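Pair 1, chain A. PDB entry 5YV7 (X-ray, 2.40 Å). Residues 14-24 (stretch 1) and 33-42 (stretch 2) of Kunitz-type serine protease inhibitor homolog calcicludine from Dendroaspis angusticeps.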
# COMPACT_ATOMS: atom_id res chain seq x y z
N GLY A 14 -8.03 4.54 6.92
CA GLY A 14 -8.18 4.31 8.34
C GLY A 14 -8.88 5.45 9.05
O GLY A 14 -9.33 6.44 8.46
N SER A 15 -8.92 5.32 10.37
CA SER A 15 -9.86 6.07 11.19
C SER A 15 -9.22 7.23 11.95
O SER A 15 -9.96 8.03 12.53
CB SER A 15 -10.56 5.13 12.18
OG SER A 15 -9.71 4.08 12.60
N CYS A 16 -7.90 7.34 11.96
CA CYS A 16 -7.24 8.42 12.69
C CYS A 16 -7.39 9.73 11.91
O CYS A 16 -8.07 9.80 10.89
CB CYS A 16 -5.79 8.08 12.97
SG CYS A 16 -5.63 7.11 14.47
N LYS A 17 -6.74 10.78 12.40
CA LYS A 17 -7.03 12.15 11.97
C LYS A 17 -5.81 12.90 11.45
O LYS A 17 -5.84 14.13 11.38
CB LYS A 17 -7.65 12.93 13.13
CG LYS A 17 -8.88 12.27 13.77
CD LYS A 17 -9.59 13.21 14.75
CE LYS A 17 -10.51 14.21 14.05
NZ LYS A 17 -9.78 15.36 13.40
N LYS A 18 -4.74 12.20 11.09
CA LYS A 18 -3.52 12.86 10.60
C LYS A 18 -3.26 12.43 9.16
O LYS A 18 -4.14 11.88 8.50
CB LYS A 18 -2.35 12.55 11.53
CG LYS A 18 -2.56 13.07 12.94
CD LYS A 18 -2.78 14.58 12.94
CE LYS A 18 -2.89 15.15 14.34
NZ LYS A 18 -2.80 16.63 14.31
N GLN A 19 -2.05 12.68 8.67
CA GLN A 19 -1.73 12.22 7.32
C GLN A 19 -0.25 11.86 7.21
O GLN A 19 0.62 12.57 7.70
CB GLN A 19 -2.12 13.26 6.26
CG GLN A 19 -1.41 14.57 6.31
CD GLN A 19 -1.80 15.47 5.13
OE1 GLN A 19 -2.76 16.24 5.21
NE2 GLN A 19 -1.03 15.39 4.05
N PHE A 20 0.00 10.73 6.54
CA PHE A 20 1.35 10.22 6.34
C PHE A 20 1.45 9.71 4.92
O PHE A 20 0.71 8.81 4.53
CB PHE A 20 1.68 9.09 7.33
CG PHE A 20 1.59 9.51 8.76
CD1 PHE A 20 0.39 9.43 9.46
CD2 PHE A 20 2.71 10.00 9.41
CE1 PHE A 20 0.31 9.83 10.78
CE2 PHE A 20 2.64 10.40 10.73
CZ PHE A 20 1.44 10.32 11.42
N SER A 21 2.37 10.29 4.15
CA SER A 21 2.56 9.84 2.78
C SER A 21 2.93 8.37 2.77
O SER A 21 3.82 7.94 3.51
CB SER A 21 3.63 10.68 2.10
OG SER A 21 3.20 12.03 2.10
N SER A 22 2.24 7.61 1.94
CA SER A 22 2.38 6.17 1.92
C SER A 22 2.21 5.69 0.48
O SER A 22 1.90 6.46 -0.43
CB SER A 22 1.36 5.51 2.86
OG SER A 22 1.60 5.87 4.22
N PHE A 23 2.42 4.41 0.28
CA PHE A 23 2.18 3.77 -1.00
C PHE A 23 1.35 2.52 -0.78
O PHE A 23 1.42 1.89 0.28
CB PHE A 23 3.49 3.45 -1.71
CG PHE A 23 4.24 4.67 -2.14
CD1 PHE A 23 5.12 5.32 -1.27
CD2 PHE A 23 4.04 5.21 -3.40
CE1 PHE A 23 5.79 6.46 -1.65
CE2 PHE A 23 4.71 6.36 -3.79
CZ PHE A 23 5.59 6.99 -2.92
N TYR A 24 0.51 2.21 -1.77
CA TYR A 24 -0.21 0.95 -1.78
C TYR A 24 -0.13 0.37 -3.18
O TYR A 24 0.19 1.06 -4.15
CB TYR A 24 -1.68 1.11 -1.36
CG TYR A 24 -2.63 1.54 -2.46
CD1 TYR A 24 -2.65 2.86 -2.91
CD2 TYR A 24 -3.52 0.64 -3.03
CE1 TYR A 24 -3.53 3.26 -3.91
CE2 TYR A 24 -4.40 1.04 -4.02
CZ TYR A 24 -4.40 2.35 -4.45
OH TYR A 24 -5.28 2.75 -5.45
N LEU A 33 1.09 2.88 -5.95
CA LEU A 33 0.52 4.22 -6.06
C LEU A 33 0.57 4.95 -4.71
O LEU A 33 0.44 4.33 -3.66
CB LEU A 33 -0.93 4.14 -6.55
CG LEU A 33 -1.18 3.55 -7.94
CD1 LEU A 33 -2.66 3.61 -8.28
CD2 LEU A 33 -0.36 4.30 -9.01
N PRO A 34 0.79 6.26 -4.73
CA PRO A 34 0.82 7.01 -3.47
C PRO A 34 -0.57 7.15 -2.86
O PRO A 34 -1.58 7.18 -3.57
CB PRO A 34 1.37 8.38 -3.89
CG PRO A 34 0.91 8.53 -5.30
CD PRO A 34 1.03 7.13 -5.89
N PHE A 35 -0.62 7.26 -1.54
CA PHE A 35 -1.85 7.67 -0.87
C PHE A 35 -1.50 8.25 0.50
O PHE A 35 -0.38 8.10 0.99
CB PHE A 35 -2.86 6.52 -0.75
CG PHE A 35 -2.60 5.54 0.38
CD1 PHE A 35 -1.67 4.52 0.24
CD2 PHE A 35 -3.35 5.61 1.56
CE1 PHE A 35 -1.46 3.59 1.27
CE2 PHE A 35 -3.15 4.70 2.59
CZ PHE A 35 -2.21 3.68 2.46
N LEU A 36 -2.47 8.94 1.09
CA LEU A 36 -2.31 9.53 2.41
C LEU A 36 -2.96 8.61 3.44
O LEU A 36 -4.17 8.38 3.40
CB LEU A 36 -2.92 10.94 2.47
CG LEU A 36 -2.25 11.98 1.57
CD1 LEU A 36 -2.86 13.37 1.77
CD2 LEU A 36 -0.72 12.01 1.76
N PHE A 37 -2.14 8.07 4.34
CA PHE A 37 -2.61 7.23 5.44
C PHE A 37 -2.91 8.10 6.66
O PHE A 37 -2.17 9.04 6.98
CB PHE A 37 -1.55 6.18 5.76
CG PHE A 37 -1.88 5.30 6.93
CD1 PHE A 37 -3.11 4.67 7.03
CD2 PHE A 37 -0.94 5.08 7.94
CE1 PHE A 37 -3.42 3.85 8.12
CE2 PHE A 37 -1.24 4.25 9.03
CZ PHE A 37 -2.47 3.63 9.11
N SER A 38 -4.03 7.81 7.33
CA SER A 38 -4.47 8.65 8.44
C SER A 38 -3.61 8.44 9.69
O SER A 38 -3.58 9.33 10.55
CB SER A 38 -5.94 8.38 8.79
OG SER A 38 -6.08 7.16 9.47
N GLY A 39 -2.93 7.30 9.81
CA GLY A 39 -2.08 7.02 10.95
C GLY A 39 -2.51 5.83 11.79
O GLY A 39 -1.68 5.32 12.55
N CYS A 40 -3.76 5.39 11.68
CA CYS A 40 -4.16 4.13 12.31
C CYS A 40 -5.32 3.51 11.54
O CYS A 40 -5.90 4.12 10.64
CB CYS A 40 -4.56 4.35 13.77
SG CYS A 40 -6.14 5.21 13.97
N GLY A 41 -5.67 2.28 11.92
CA GLY A 41 -6.80 1.60 11.31
C GLY A 41 -6.61 1.27 9.85
O GLY A 41 -7.60 1.19 9.11
N GLY A 42 -5.37 1.09 9.41
CA GLY A 42 -5.08 0.68 8.06
C GLY A 42 -5.06 -0.83 7.92
O GLY A 42 -5.54 -1.57 8.78

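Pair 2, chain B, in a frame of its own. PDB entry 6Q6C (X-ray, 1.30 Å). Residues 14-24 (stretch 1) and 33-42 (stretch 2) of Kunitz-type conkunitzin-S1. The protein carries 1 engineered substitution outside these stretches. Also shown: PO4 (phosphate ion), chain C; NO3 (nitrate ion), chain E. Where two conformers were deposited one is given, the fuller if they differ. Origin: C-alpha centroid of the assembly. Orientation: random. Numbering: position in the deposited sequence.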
# COMPACT_ATOMS: atom_id res chain seq x y z
N GLY B 14 7.86 4.81 -5.44
CA GLY B 14 7.58 5.81 -6.48
C GLY B 14 8.82 6.52 -6.99
O GLY B 14 9.96 6.12 -6.73
N SER B 15 8.57 7.58 -7.75
CA SER B 15 9.57 8.26 -8.61
C SER B 15 9.75 9.74 -8.24
O SER B 15 10.39 10.48 -9.02
CB SER B 15 9.14 8.13 -10.06
OG SER B 15 7.83 8.72 -10.24
N GLY B 16 9.19 10.17 -7.11
CA GLY B 16 9.23 11.57 -6.70
C GLY B 16 10.23 11.84 -5.59
O GLY B 16 11.17 11.00 -5.29
N THR B 17 10.09 12.98 -4.93
CA THR B 17 11.02 13.32 -3.80
C THR B 17 10.26 13.72 -2.53
O THR B 17 10.88 14.20 -1.57
CB THR B 17 12.02 14.39 -4.25
OG1 THR B 17 11.23 15.54 -4.55
CG2 THR B 17 12.87 14.00 -5.42
N LYS B 18 8.95 13.58 -2.53
CA LYS B 18 8.21 13.80 -1.28
C LYS B 18 8.50 12.69 -0.28
O LYS B 18 9.11 11.73 -0.64
CB LYS B 18 6.72 13.99 -1.52
CG LYS B 18 6.43 15.09 -2.47
CD LYS B 18 4.97 15.08 -2.92
CE LYS B 18 4.46 16.29 -3.64
NZ LYS B 18 3.07 16.10 -4.13
N ALA B 19 7.97 12.80 0.93
CA ALA B 19 8.18 11.78 1.98
C ALA B 19 6.87 11.69 2.74
O ALA B 19 6.63 12.44 3.69
CB ALA B 19 9.36 12.17 2.87
N GLU B 20 6.05 10.78 2.28
CA GLU B 20 4.65 10.67 2.71
C GLU B 20 4.37 9.32 3.37
O GLU B 20 4.98 8.31 2.99
CB GLU B 20 3.74 10.80 1.50
CG GLU B 20 3.83 12.17 0.93
CD GLU B 20 2.94 12.46 -0.25
OE1 GLU B 20 2.90 13.63 -0.64
OE2 GLU B 20 2.50 11.51 -0.93
N LYS B 21 3.52 9.34 4.36
CA LYS B 21 3.09 8.11 5.08
C LYS B 21 1.99 7.44 4.25
O LYS B 21 0.96 8.08 3.97
CB LYS B 21 2.56 8.48 6.46
CG LYS B 21 3.61 9.11 7.35
CD LYS B 21 3.18 9.45 8.74
CE LYS B 21 4.34 9.96 9.55
NZ LYS B 21 3.95 10.09 10.97
N ARG B 22 2.19 6.20 3.92
CA ARG B 22 1.17 5.39 3.27
C ARG B 22 1.18 4.00 3.93
O ARG B 22 2.05 3.65 4.70
CB ARG B 22 1.44 5.28 1.78
CG ARG B 22 1.24 6.58 1.03
CD ARG B 22 -0.19 7.10 0.93
NE ARG B 22 -0.29 8.34 0.11
CZ ARG B 22 -0.06 9.54 0.47
NH1 ARG B 22 0.18 9.86 1.79
NH2 ARG B 22 -0.07 10.38 -0.57
N ILE B 23 0.22 3.22 3.53
CA ILE B 23 -0.03 1.84 4.00
C ILE B 23 -0.07 0.92 2.79
O ILE B 23 -0.64 1.31 1.75
CB ILE B 23 -1.37 1.81 4.77
CG1 ILE B 23 -1.44 2.82 5.93
CG2 ILE B 23 -1.63 0.39 5.24
CD1 ILE B 23 -0.45 2.60 6.99
N TYR B 24 0.55 -0.25 2.91
CA TYR B 24 0.51 -1.25 1.86
C TYR B 24 0.04 -2.57 2.49
O TYR B 24 0.27 -2.81 3.66
CB TYR B 24 1.83 -1.38 1.12
CG TYR B 24 2.89 -2.17 1.85
CD1 TYR B 24 3.56 -1.63 2.91
CD2 TYR B 24 3.17 -3.49 1.51
CE1 TYR B 24 4.53 -2.32 3.59
CE2 TYR B 24 4.10 -4.23 2.23
CZ TYR B 24 4.74 -3.65 3.33
OH TYR B 24 5.63 -4.45 4.03
N LEU B 33 0.73 -2.62 6.45
CA LEU B 33 1.94 -2.10 7.04
C LEU B 33 2.32 -0.74 6.49
O LEU B 33 1.79 -0.34 5.49
CB LEU B 33 3.08 -3.10 6.91
CG LEU B 33 2.83 -4.48 7.54
CD1 LEU B 33 3.96 -5.44 7.28
CD2 LEU B 33 2.67 -4.32 9.03
N ARG B 34 3.22 -0.04 7.18
CA ARG B 34 3.56 1.35 6.86
C ARG B 34 4.72 1.39 5.86
O ARG B 34 5.72 0.65 6.01
CB ARG B 34 3.95 2.12 8.11
CG ARG B 34 2.78 2.38 9.06
CD ARG B 34 3.35 3.00 10.32
NE ARG B 34 4.07 2.02 11.13
CZ ARG B 34 5.36 2.09 11.42
NH1 ARG B 34 5.93 1.13 12.14
NH2 ARG B 34 6.07 3.14 11.05
N PHE B 35 4.67 2.34 4.96
CA PHE B 35 5.79 2.61 4.08
C PHE B 35 5.84 4.10 3.72
O PHE B 35 4.90 4.85 3.98
CB PHE B 35 5.84 1.72 2.85
CG PHE B 35 4.90 2.10 1.76
CD1 PHE B 35 3.53 1.90 1.86
CD2 PHE B 35 5.40 2.53 0.56
CE1 PHE B 35 2.71 2.19 0.79
CE2 PHE B 35 4.58 2.79 -0.53
CZ PHE B 35 3.23 2.64 -0.40
N ASP B 36 7.00 4.47 3.21
CA ASP B 36 7.27 5.85 2.77
C ASP B 36 7.07 5.93 1.26
O ASP B 36 7.67 5.14 0.50
CB ASP B 36 8.69 6.29 3.08
CG ASP B 36 9.05 7.62 2.42
OD1 ASP B 36 8.56 8.62 2.83
OD2 ASP B 36 10.02 7.68 1.61
N TYR B 37 6.25 6.90 0.86
CA TYR B 37 5.93 7.11 -0.56
C TYR B 37 6.39 8.49 -0.99
O TYR B 37 6.25 9.46 -0.18
CB TYR B 37 4.43 6.95 -0.72
CG TYR B 37 3.89 7.13 -2.13
CD1 TYR B 37 4.38 6.36 -3.17
CD2 TYR B 37 2.94 8.10 -2.45
CE1 TYR B 37 3.93 6.54 -4.47
CE2 TYR B 37 2.44 8.25 -3.74
CZ TYR B 37 2.96 7.49 -4.77
OH TYR B 37 2.49 7.63 -6.05
N THR B 38 6.91 8.55 -2.20
CA THR B 38 7.46 9.81 -2.72
C THR B 38 6.46 10.67 -3.44
O THR B 38 6.86 11.76 -3.93
CB THR B 38 8.66 9.56 -3.62
OG1 THR B 38 8.15 8.87 -4.78
CG2 THR B 38 9.78 8.82 -2.92
N GLY B 39 5.20 10.26 -3.49
CA GLY B 39 4.12 11.14 -3.99
C GLY B 39 3.73 10.96 -5.43
O GLY B 39 2.70 11.53 -5.82
N GLN B 40 4.48 10.24 -6.23
CA GLN B 40 4.08 9.95 -7.63
C GLN B 40 4.71 8.62 -8.05
O GLN B 40 5.68 8.19 -7.42
CB GLN B 40 4.47 11.16 -8.50
CG GLN B 40 5.99 11.15 -8.69
CD GLN B 40 6.51 12.24 -9.58
OE1 GLN B 40 7.12 11.99 -10.61
NE2 GLN B 40 6.32 13.46 -9.15
N GLY B 41 4.19 8.04 -9.10
CA GLY B 41 4.82 6.88 -9.74
C GLY B 41 4.75 5.62 -8.90
O GLY B 41 5.55 4.65 -9.12
N GLY B 42 3.76 5.52 -8.07
CA GLY B 42 3.69 4.23 -7.35
C GLY B 42 2.96 3.12 -8.10
O GLY B 42 2.92 3.01 -9.33
P PO4 C . -0.03 14.52 -2.52
O1 PO4 C . 1.49 14.42 -2.49
O2 PO4 C . -0.59 13.10 -2.60
O3 PO4 C . -0.48 15.48 -3.57
O4 PO4 C . -0.53 15.04 -1.15
N NO3 E . -0.68 8.32 -5.35
O1 NO3 E . 0.36 8.87 -6.42
O2 NO3 E . -1.06 9.28 -3.89
O3 NO3 E . -0.69 6.84 -4.84
O HOH W 1 10.76 9.86 0.55
O HOH W 2 3.60 14.60 -6.48

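Superposing N, CA and C of 14 central residues places pair 2 on pair 1 with an RMSD of 0.4 Å, and every position of the two stretches finds its counterpart under the same number, no CA more than 0.8 Å away. In each pair strand 20-24 runs antiparallel to strand 33-37, the directions at 137° in pair 1 and 136° in pair 2. The area buried between the stretches is also nearly equal, 995 and 992 Å².

The shared framework is backbone hydrogen bonding. Three residue pairs exchange two bonds each: 20 with 37, 22 with 35, 24 with 33. At the centre, Ser22(A) N reaches Phe35(A) O at 2.8 Å and Phe35(A) N reaches Ser22(A) O at 2.9 Å; in pair 2, Arg22(B) N to Phe35(B) O is 3.0 Å and Phe35(B) N to Arg22(B) O is 2.9 Å. Beyond the strands, Lys18(A) N donates to Ser38(A) O and Lys18(B) N to Thr38(B) O, both at 3.1 Å.

Glycine occurs in both pairs where the chains leave no room. An ideal CB on Gly14(A) would lie 1.9 Å from Cys40(A) O, and one on Gly14(B) 2.2 Å from Gln40(B) O; the backbone angles of both residues independently call for glycine.

The clearest divergence is at 16 and 40. Pair 1 joins them covalently, Cys16(A) SG to Cys40(A) SG at 2.0 Å with chi3 of 101°. Pair 2 has Gly16(B) and Gln40(B), yet their CA atoms fall within 0.3 and 0.2 Å of those of the cysteines. Without a disulfide, the matching hydrogen bonds here are tighter: Gly16(B) N donates to Thr38(B) OG1 at 2.9 Å and 152°, whereas the bond from Cys16(A) N to Ser38(A) OG is weak, at 3.1 Å and 124°. Ser15(B) N to Gln40(B) O, 3.0 Å, is likewise shorter than Ser15(A) N to Cys40(A) O, 3.3 Å.

On the sheet face carrying 20, 22, 24, 33, 35 and 37, the aromatic corner is the same in both pairs. Tyr24(A), Phe35(A), Tyr24(B) and Phe35(B) all have p chi1 rotamers, with ring centroids 5.7 Å apart in pair 1 and 5.6 Å in pair 2; the latter is an offset edge-to-face contact, the Tyr24(B) edge toward the Phe35(B) face. Position 22 is solved differently. Ser22(A) sets CB over the Phe35(A) ring, 4.1 Å from its centroid, and OG 3.5 Å from Phe37(A) CB. Arg22(B) packs CG 3.7 Å from Tyr37(B) CB, then extends to a salt bridge within its own strand, Arg22(B) NH2 to Glu20(B) OE2 at 2.8 Å. Position 20 follows suit: the Phe20(A) ring brings CE1 to 3.7 Å from Gly39(A) CA, while Glu20(B) OE2 approaches Gly39(B) CA at 3.5 Å.

On the other face, Phe23(A) CE2 meets Pro34(A) CB at 3.9 Å; Ile23(B) CD1 lies 3.8 Å from Arg34(B) CG, so an aliphatic contact replaces the aromatic one.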